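Local coordinates for protein arabinan-endo 1,5-alpha-l-arabinase (Bacillus subtilis, PDB 1UV4) that cleaves internal alpha-1,5-linkages between L-arabinofuranosyl residues of arabinan in plant cell walls, as a secreted calcium-binding hydrolase, at residues A[3-8]-A[281-286]; A[10-15]-A[277-282]. All blocks are in the same frame, centred on the assembly; numbering follows the deposited sequence.

Contact 1 of 2, residues A[3-8]-A[281-286]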
ATOM      1  N   ALA A   3      -1.566  14.805  15.453  1.00 14.02           N
ATOM      2  CA  ALA A   3      -2.815  14.398  16.136  1.00 13.31           C
ATOM      3  C   ALA A   3      -3.598  13.414  15.299  1.00 12.99           C
ATOM      4  O   ALA A   3      -3.353  13.266  14.111  1.00 13.06           O
ATOM      5  CB  ALA A   3      -3.697  15.609  16.429  1.00 13.13           C
ATOM      6  N   PHE A   4      -4.575  12.798  15.958  1.00 13.94           N
ATOM      7  CA  PHE A   4      -5.450  11.834  15.346  1.00 12.70           C
ATOM      8  C   PHE A   4      -6.596  12.608  14.714  1.00 13.92           C
ATOM      9  O   PHE A   4      -7.333  13.300  15.395  1.00 14.72           O
ATOM     10  CB  PHE A   4      -5.946  10.848  16.428  1.00 12.67           C
ATOM     11  CG  PHE A   4      -6.989   9.876  15.967  1.00 13.40           C
ATOM     12  CD1 PHE A   4      -6.763   9.040  14.884  1.00 13.23           C
ATOM     13  CD2 PHE A   4      -8.201   9.775  16.654  1.00 12.93           C
ATOM     14  CE1 PHE A   4      -7.712   8.146  14.482  1.00 14.24           C
ATOM     15  CE2 PHE A   4      -9.149   8.871  16.260  1.00 13.19           C
ATOM     16  CZ  PHE A   4      -8.910   8.056  15.179  1.00 13.85           C
ATOM     17  N   TRP A   5      -6.742  12.471  13.396  1.00 14.41           N
ATOM     18  CA  TRP A   5      -7.792  13.192  12.671  1.00 14.35           C
ATOM     19  C   TRP A   5      -9.154  12.590  12.934  1.00 14.16           C
ATOM     20  O   TRP A   5     -10.146  13.289  12.974  1.00 15.74           O
ATOM     21  CB  TRP A   5      -7.574  13.127  11.162  1.00 14.74           C
ATOM     22  CG  TRP A   5      -6.399  13.892  10.645  1.00 13.80           C
ATOM     23  CD1 TRP A   5      -5.289  14.311  11.333  1.00 13.79           C
ATOM     24  CD2 TRP A   5      -6.215  14.319   9.294  1.00 12.41           C
ATOM     25  NE1 TRP A   5      -4.440  14.967  10.478  1.00 15.20           N
ATOM     26  CE2 TRP A   5      -4.984  14.975   9.224  1.00 13.62           C
ATOM     27  CE3 TRP A   5      -6.959  14.175   8.122  1.00 12.51           C
ATOM     28  CZ2 TRP A   5      -4.494  15.503   8.033  1.00 15.18           C
ATOM     29  CZ3 TRP A   5      -6.483  14.675   6.962  1.00 14.81           C
ATOM     30  CH2 TRP A   5      -5.273  15.349   6.914  1.00 13.58           C
ATOM     31  N   GLY A   6      -9.172  11.275  13.087  1.00 13.77           N
ATOM     32  CA  GLY A   6     -10.378  10.517  13.349  1.00 13.11           C
ATOM     33  C   GLY A   6     -10.399   9.271  12.510  1.00 14.03           C
ATOM     34  O   GLY A   6      -9.488   9.020  11.720  1.00 15.03           O
ATOM     35  N   ALA A   7     -11.452   8.489  12.698  1.00 13.55           N
ATOM     36  CA  ALA A   7     -11.715   7.262  11.965  1.00 13.11           C
ATOM     37  C   ALA A   7     -12.975   7.472  11.129  1.00 13.59           C
ATOM     38  O   ALA A   7     -13.964   8.120  11.562  1.00 14.47           O
ATOM     39  CB  ALA A   7     -11.931   6.125  12.935  1.00 12.98           C
ATOM     40  N   SER A   8     -12.950   6.873   9.942  1.00 13.36           N
ATOM     41  CA  SER A   8     -14.075   6.966   9.027  1.00 14.34           C
ATOM     42  C   SER A   8     -15.293   6.213   9.519  1.00 14.61           C
ATOM     43  O   SER A   8     -15.204   5.226  10.271  1.00 16.38           O
ATOM     44  CB  SER A   8     -13.709   6.430   7.654  1.00 14.13           C
ATOM     45  OG  SER A   8     -13.463   5.042   7.665  1.00 14.50           O
ATOM     46  N   ILE A 281      -6.574   8.246  10.330  1.00 10.79           N
ATOM     47  CA  ILE A 281      -5.599   9.193   9.797  1.00 11.42           C
ATOM     48  C   ILE A 281      -4.945   9.972  10.935  1.00 11.78           C
ATOM     49  O   ILE A 281      -5.642  10.471  11.812  1.00 12.19           O
ATOM     50  CB  ILE A 281      -6.283  10.172   8.807  1.00 11.22           C
ATOM     51  CG1 ILE A 281      -7.093   9.419   7.732  1.00 11.43           C
ATOM     52  CG2 ILE A 281      -5.231  11.087   8.189  1.00 13.50           C
ATOM     53  CD1 ILE A 281      -7.734  10.328   6.746  1.00 12.32           C
ATOM     54  N   ASN A 282      -3.615  10.067  10.900  1.00 12.56           N
ATOM     55  CA  ASN A 282      -2.865  10.880  11.854  1.00 12.83           C
ATOM     56  C   ASN A 282      -1.886  11.771  11.129  1.00 12.62           C
ATOM     57  O   ASN A 282      -1.419  11.433  10.063  1.00 13.66           O
ATOM     58  CB  ASN A 282      -2.001  10.007  12.782  1.00 12.83           C
ATOM     59  CG  ASN A 282      -2.746   9.487  13.976  1.00 13.68           C
ATOM     60  OD1 ASN A 282      -3.609   8.625  13.818  1.00 16.77           O
ATOM     61  ND2 ASN A 282      -2.401   9.976  15.159  1.00 15.81           N
ATOM     62  N   ASP A 283      -1.499  12.882  11.750  1.00 11.77           N
ATOM     63  CA  ASP A 283      -0.306  13.606  11.314  1.00 12.94           C
ATOM     64  C   ASP A 283       0.904  12.747  11.602  1.00 13.73           C
ATOM     65  O   ASP A 283       0.912  11.945  12.551  1.00 13.36           O
ATOM     66  CB  ASP A 283      -0.166  14.858  12.101  1.00 11.88           C
ATOM     67  CG  ASP A 283      -1.354  15.765  11.952  1.00 14.10           C
ATOM     68  OD1 ASP A 283      -1.692  16.107  10.796  1.00 14.79           O
ATOM     69  OD2 ASP A 283      -2.028  16.170  12.919  1.00 19.73           O
ATOM     70  N   LEU A 284       1.926  12.907  10.775  1.00 13.98           N
ATOM     71  CA  LEU A 284       3.208  12.217  10.920  1.00 15.59           C
ATOM     72  C   LEU A 284       4.284  13.260  11.110  1.00 15.58           C
ATOM     73  O   LEU A 284       4.346  14.255  10.361  1.00 16.90           O
ATOM     74  CB  LEU A 284       3.515  11.429   9.648  1.00 16.84           C
ATOM     75  CG  LEU A 284       4.326  10.152   9.651  1.00 20.44           C
ATOM     76  CD1 LEU A 284       3.906   9.197  10.731  1.00 18.80           C
ATOM     77  CD2 LEU A 284       4.195   9.549   8.256  1.00 20.06           C
ATOM     78  N   ASN A 285       5.087  13.064  12.155  1.00 15.75           N
ATOM     79  CA  ASN A 285       6.237  13.901  12.510  1.00 18.04           C
ATOM     80  C   ASN A 285       7.528  13.118  12.214  1.00 17.12           C
ATOM     81  O   ASN A 285       7.566  11.929  12.410  1.00 18.43           O
ATOM     82  CB  ASN A 285       6.089  14.233  14.018  1.00 18.40           C
ATOM     83  CG  ASN A 285       7.173  15.148  14.580  1.00 22.47           C
ATOM     84  OD1 ASN A 285       8.268  15.240  14.064  1.00 25.99           O
ATOM     85  ND2 ASN A 285       6.857  15.800  15.701  1.00 25.51           N
ATOM     86  N   TRP A 286       8.546  13.759  11.665  1.00 16.45           N
ATOM     87  CA  TRP A 286       9.848  13.111  11.442  1.00 16.59           C
ATOM     88  C   TRP A 286      10.962  13.734  12.226  1.00 17.17           C
ATOM     89  O   TRP A 286      12.130  13.383  12.010  1.00 17.59           O
ATOM     90  CB  TRP A 286      10.260  13.215   9.976  1.00 17.39           C
ATOM     91  CG  TRP A 286       9.255  12.677   9.046  1.00 16.82           C
ATOM     92  CD1 TRP A 286       8.257  13.369   8.415  1.00 17.24           C
ATOM     93  CD2 TRP A 286       9.134  11.320   8.622  1.00 16.84           C
ATOM     94  NE1 TRP A 286       7.520  12.515   7.638  1.00 14.97           N
ATOM     95  CE2 TRP A 286       8.043  11.252   7.739  1.00 14.85           C
ATOM     96  CE3 TRP A 286       9.842  10.143   8.904  1.00 16.68           C
ATOM     97  CZ2 TRP A 286       7.648  10.078   7.130  1.00 18.98           C
ATOM     98  CZ3 TRP A 286       9.440   8.981   8.300  1.00 18.53           C
ATOM     99  CH2 TRP A 286       8.359   8.946   7.431  1.00 20.10           C
TER
HETATM  100  O   HOH W   1      -0.337  12.149  15.100  1.00 24.47           O
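Phe4 and Asn282 face each other as a non-hydrogen-bonded pair where strands 4-8 and 281-283 run antiparallel, their axes 4.7 Å apart at closest approach and their directions 179° apart. Backbone bonds flank this pair: Trp5 N gives its hydrogen to Ile281 O at 2.8 Å, and Asp283 N gives its own to Ala3 O at 3.0 Å. A weak bond from Ile281 N to Gly6 O follows, and the positive phi of Gly6 (137°) is one that a side chain would crowd against the preceding carbonyl.

Asp283 holds segment 3-8 with both carboxylate oxygens. OD2 takes Ala3 N on its anti lone pair at 2.9 Å, while OD1 accepts Trp5 NE1 at 3.0 Å, a nearly straight bond lying in the indole plane but reaching the carboxylate from above its own plane. In this five-bladed propeller of family 43, the pairing closes the ring: the chain's first strand adds the outer edge to the blade built from the last strands. Trp5 CG stands anti to the carbonyl carbon (chi1 -69°); Ile281 CG2 covers one indole face, 3.8 Å from the centroid of the six-membered ring, a CH-pi contact. On the face carrying Phe4 and Asn282, Phe4 CD1 meets Asn282 OD1 at the ring edge; the hydrogen bond of that oxygen comes from Arg266 NH1. A water accepts from Ala3 N and Asn282 ND2 and donates to Asp283 O.

Contact 2 of 2, residues A[10-15]-A[277-282]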
ATOM      1  N   GLU A  10     -17.202   5.008   6.975  1.00 14.93           N
ATOM      2  CA  GLU A  10     -17.211   4.000   5.940  1.00 14.16           C
ATOM      3  C   GLU A  10     -16.075   3.012   6.092  1.00 13.84           C
ATOM      4  O   GLU A  10     -14.957   3.340   6.492  1.00 14.42           O
ATOM      5  CB  GLU A  10     -17.128   4.653   4.551  1.00 14.43           C
ATOM      6  CG  GLU A  10     -18.389   5.355   4.123  1.00 15.71           C
ATOM      7  CD  GLU A  10     -19.541   4.427   3.764  1.00 14.42           C
ATOM      8  OE1 GLU A  10     -19.358   3.190   3.620  1.00 15.16           O
ATOM      9  OE2 GLU A  10     -20.673   4.944   3.574  1.00 19.01           O
ATOM     10  N   LEU A  11     -16.386   1.785   5.729  1.00 13.04           N
ATOM     11  CA  LEU A  11     -15.418   0.718   5.665  1.00 13.58           C
ATOM     12  C   LEU A  11     -14.334   1.081   4.638  1.00 12.21           C
ATOM     13  O   LEU A  11     -14.629   1.580   3.559  1.00 11.96           O
ATOM     14  CB  LEU A  11     -16.135  -0.563   5.181  1.00 13.75           C
ATOM     15  CG  LEU A  11     -15.378  -1.877   4.984  1.00 15.61           C
ATOM     16  CD1 LEU A  11     -16.326  -3.039   5.081  1.00 13.47           C
ATOM     17  CD2 LEU A  11     -14.569  -1.957   3.695  1.00 15.04           C
ATOM     18  N   LEU A  12     -13.067   0.841   4.961  1.00 11.13           N
ATOM     19  CA  LEU A  12     -12.024   0.889   3.956  1.00 11.77           C
ATOM     20  C   LEU A  12     -10.865   0.019   4.391  1.00 10.86           C
ATOM     21  O   LEU A  12     -10.514   0.036   5.534  1.00 11.34           O
ATOM     22  CB  LEU A  12     -11.508   2.338   3.679  1.00 11.34           C
ATOM     23  CG  LEU A  12     -10.797   2.510   2.356  1.00 12.34           C
ATOM     24  CD1 LEU A  12     -11.641   2.219   1.137  1.00 13.03           C
ATOM     25  CD2 LEU A  12     -10.282   3.970   2.303  1.00 13.63           C
ATOM     26  N   HIS A  13     -10.308  -0.726   3.442  1.00 11.43           N
ATOM     27  CA  HIS A  13      -9.193  -1.628   3.707  1.00 11.40           C
ATOM     28  C   HIS A  13      -8.090  -1.344   2.684  1.00 11.89           C
ATOM     29  O   HIS A  13      -8.345  -1.121   1.511  1.00 12.45           O
ATOM     30  CB  HIS A  13      -9.707  -3.096   3.521  1.00 12.00           C
ATOM     31  CG  HIS A  13      -8.783  -4.152   4.043  1.00 15.37           C
ATOM     32  ND1 HIS A  13      -8.536  -5.304   3.335  1.00 21.77           N
ATOM     33  CD2 HIS A  13      -8.064  -4.247   5.183  1.00 22.00           C
ATOM     34  CE1 HIS A  13      -7.692  -6.058   4.017  1.00 22.25           C
ATOM     35  NE2 HIS A  13      -7.383  -5.439   5.137  1.00 23.30           N
ATOM     36  N   ASP A  14      -6.857  -1.359   3.151  1.00 12.01           N
ATOM     37  CA  ASP A  14      -5.654  -1.125   2.291  1.00 12.54           C
ATOM     38  C   ASP A  14      -5.710   0.244   1.637  1.00 12.33           C
ATOM     39  O   ASP A  14      -5.647   0.348   0.415  1.00 12.95           O
ATOM     40  CB  ASP A  14      -5.439  -2.220   1.254  1.00 13.17           C
ATOM     41  CG  ASP A  14      -5.586  -3.623   1.820  1.00 16.48           C
ATOM     42  OD1 ASP A  14      -4.957  -3.934   2.860  1.00 17.03           O
ATOM     43  OD2 ASP A  14      -6.310  -4.524   1.285  1.00 18.34           O
ATOM     44  N   PRO A  15      -5.855   1.315   2.420  1.00 11.96           N
ATOM     45  CA  PRO A  15      -6.125   2.652   1.841  1.00 11.69           C
ATOM     46  C   PRO A  15      -4.913   3.389   1.228  1.00 12.64           C
ATOM     47  O   PRO A  15      -3.766   3.194   1.619  1.00 14.98           O
ATOM     48  CB  PRO A  15      -6.604   3.433   3.050  1.00 12.91           C
ATOM     49  CG  PRO A  15      -5.796   2.814   4.170  1.00 12.15           C
ATOM     50  CD  PRO A  15      -5.806   1.356   3.894  1.00 11.02           C
ATOM     51  N   PRO A 277     -13.056  -2.878   9.192  1.00 12.99           N
ATOM     52  CA  PRO A 277     -11.892  -1.998   9.010  1.00 12.18           C
ATOM     53  C   PRO A 277     -12.364  -0.600   8.549  1.00 11.76           C
ATOM     54  O   PRO A 277     -13.130  -0.442   7.592  1.00 12.52           O
ATOM     55  CB  PRO A 277     -11.101  -2.671   7.892  1.00 12.76           C
ATOM     56  CG  PRO A 277     -12.115  -3.389   7.066  1.00 12.43           C
ATOM     57  CD  PRO A 277     -13.179  -3.812   8.050  1.00 12.80           C
ATOM     58  N   LYS A 278     -11.837   0.403   9.234  1.00 12.49           N
ATOM     59  CA  LYS A 278     -12.085   1.799   8.944  1.00 12.11           C
ATOM     60  C   LYS A 278     -10.768   2.491   8.619  1.00 11.36           C
ATOM     61  O   LYS A 278      -9.678   2.051   9.013  1.00 12.84           O
ATOM     62  CB  LYS A 278     -12.737   2.482  10.139  1.00 11.71           C
ATOM     63  CG  LYS A 278     -13.952   1.745  10.723  1.00 14.35           C
ATOM     64  CD  LYS A 278     -15.116   1.718   9.729  1.00 18.76           C
ATOM     65  CE  LYS A 278     -16.504   1.322  10.387  1.00 22.33           C
ATOM     66  NZ  LYS A 278     -16.724   1.958  11.717  1.00 24.53           N
ATOM     67  N   LEU A 279     -10.905   3.644   7.958  1.00 11.92           N
ATOM     68  CA  LEU A 279      -9.786   4.547   7.641  1.00 11.62           C
ATOM     69  C   LEU A 279      -9.469   5.444   8.830  1.00 11.51           C
ATOM     70  O   LEU A 279     -10.310   6.233   9.239  1.00 13.05           O
ATOM     71  CB  LEU A 279     -10.162   5.387   6.442  1.00 11.74           C
ATOM     72  CG  LEU A 279      -9.187   6.467   6.000  1.00 11.49           C
ATOM     73  CD1 LEU A 279      -7.850   5.922   5.657  1.00 14.29           C
ATOM     74  CD2 LEU A 279      -9.734   7.203   4.794  1.00 12.95           C
ATOM     75  N   LEU A 280      -8.249   5.323   9.366  1.00 11.58           N
ATOM     76  CA  LEU A 280      -7.758   6.161  10.469  1.00 11.99           C
ATOM     77  C   LEU A 280      -6.615   6.993   9.914  1.00 11.25           C
ATOM     78  O   LEU A 280      -5.797   6.548   9.109  1.00 12.45           O
ATOM     79  CB  LEU A 280      -7.259   5.341  11.631  1.00 12.56           C
ATOM     80  CG  LEU A 280      -8.303   4.803  12.590  1.00 12.59           C
ATOM     81  CD1 LEU A 280      -9.282   3.859  11.986  1.00 15.05           C
ATOM     82  CD2 LEU A 280      -7.613   4.121  13.775  1.00 15.01           C
ATOM     83  N   ILE A 281      -6.574   8.246  10.330  1.00 10.79           N
ATOM     84  CA  ILE A 281      -5.599   9.193   9.797  1.00 11.42           C
ATOM     85  C   ILE A 281      -4.945   9.972  10.935  1.00 11.78           C
ATOM     86  O   ILE A 281      -5.642  10.471  11.812  1.00 12.19           O
ATOM     87  CB  ILE A 281      -6.283  10.172   8.807  1.00 11.22           C
ATOM     88  CG1 ILE A 281      -7.093   9.419   7.732  1.00 11.43           C
ATOM     89  CG2 ILE A 281      -5.231  11.087   8.189  1.00 13.50           C
ATOM     90  CD1 ILE A 281      -7.734  10.328   6.746  1.00 12.32           C
ATOM     91  N   ASN A 282      -3.615  10.067  10.900  1.00 12.56           N
ATOM     92  CA  ASN A 282      -2.865  10.880  11.854  1.00 12.83           C
ATOM     93  C   ASN A 282      -1.886  11.771  11.129  1.00 12.62           C
ATOM     94  O   ASN A 282      -1.419  11.433  10.063  1.00 13.66           O
ATOM     95  CB  ASN A 282      -2.001  10.007  12.782  1.00 12.83           C
ATOM     96  CG  ASN A 282      -2.746   9.487  13.976  1.00 13.68           C
ATOM     97  OD1 ASN A 282      -3.609   8.625  13.818  1.00 16.77           O
ATOM     98  ND2 ASN A 282      -2.401   9.976  15.159  1.00 15.81           N
TER
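Leu12 and Pro277 are joined by the one hydrogen bond between loop 10-15 and strand 277-282: Leu12 N donates to Pro277 O at 2.9 Å, approaching from above the carbonyl plane with a C=O...N angle of 138°. The same oxygen receives a CA-H...O contact from Leu11, whose CA lies 3.2 Å from Pro277 O.

The Leu11 side chain, which also touches Leu31, lies beside the pyrrolidine ring and points the same way, with Leu11 CG 4.2 Å from Pro277 CG. Pro277 CB comes 3.6 Å from Leu12 O.

Leu279 reaches the loop through its branch tips. From CB, its CG stands anti to the backbone N (chi1 176°), and the two methyls beyond part company. CD2 meets Leu12 CD2 at 4.1 Å; the Pro15 and Leu279 side chains cross obliquely, Pro15 CB lying 3.8 Å from Leu279 CD1. Between Leu12 and Pro15 the loop carries His13 and Asp14, the latter the inferred proton acceptor. Lys278 bends at chi2, with CD 3.6 Å from Glu10 O, while its NZ forms a salt bridge with Asp273.

A single hydrogen bond thus joins the segments, the rest being apolar packing and carbon contacts to carbonyl oxygens. Leu279 packs against residues before and after Asp14 in sequence, whereas Asp14 OD2 is hydrogen-bonded to Thr29 and its backbone N to His267, both outside this contact.

Contacts 1 and 2 lie with their centres 12 Å apart and share strand 276-283; Ile281 and Asn282 lie in both segments but take part only in contact 1. Along the chain, strand 4-8 comes first, the loop 10-15 follows after a corner, and strand 276-283 arrives only near the C-terminus, so each contact joins opposite ends of the sequence. In contact 1 the strand receives 4-8 as an edge neighbour in the four-stranded antiparallel sheet; in contact 2 its beginning meets the loop leading to strand 16-20 of another sheet. Ser8 N and Leu279 O, 2.8 Å apart, probably bond between them. Together they link the ring closure of the propeller to the loop bearing Asp14.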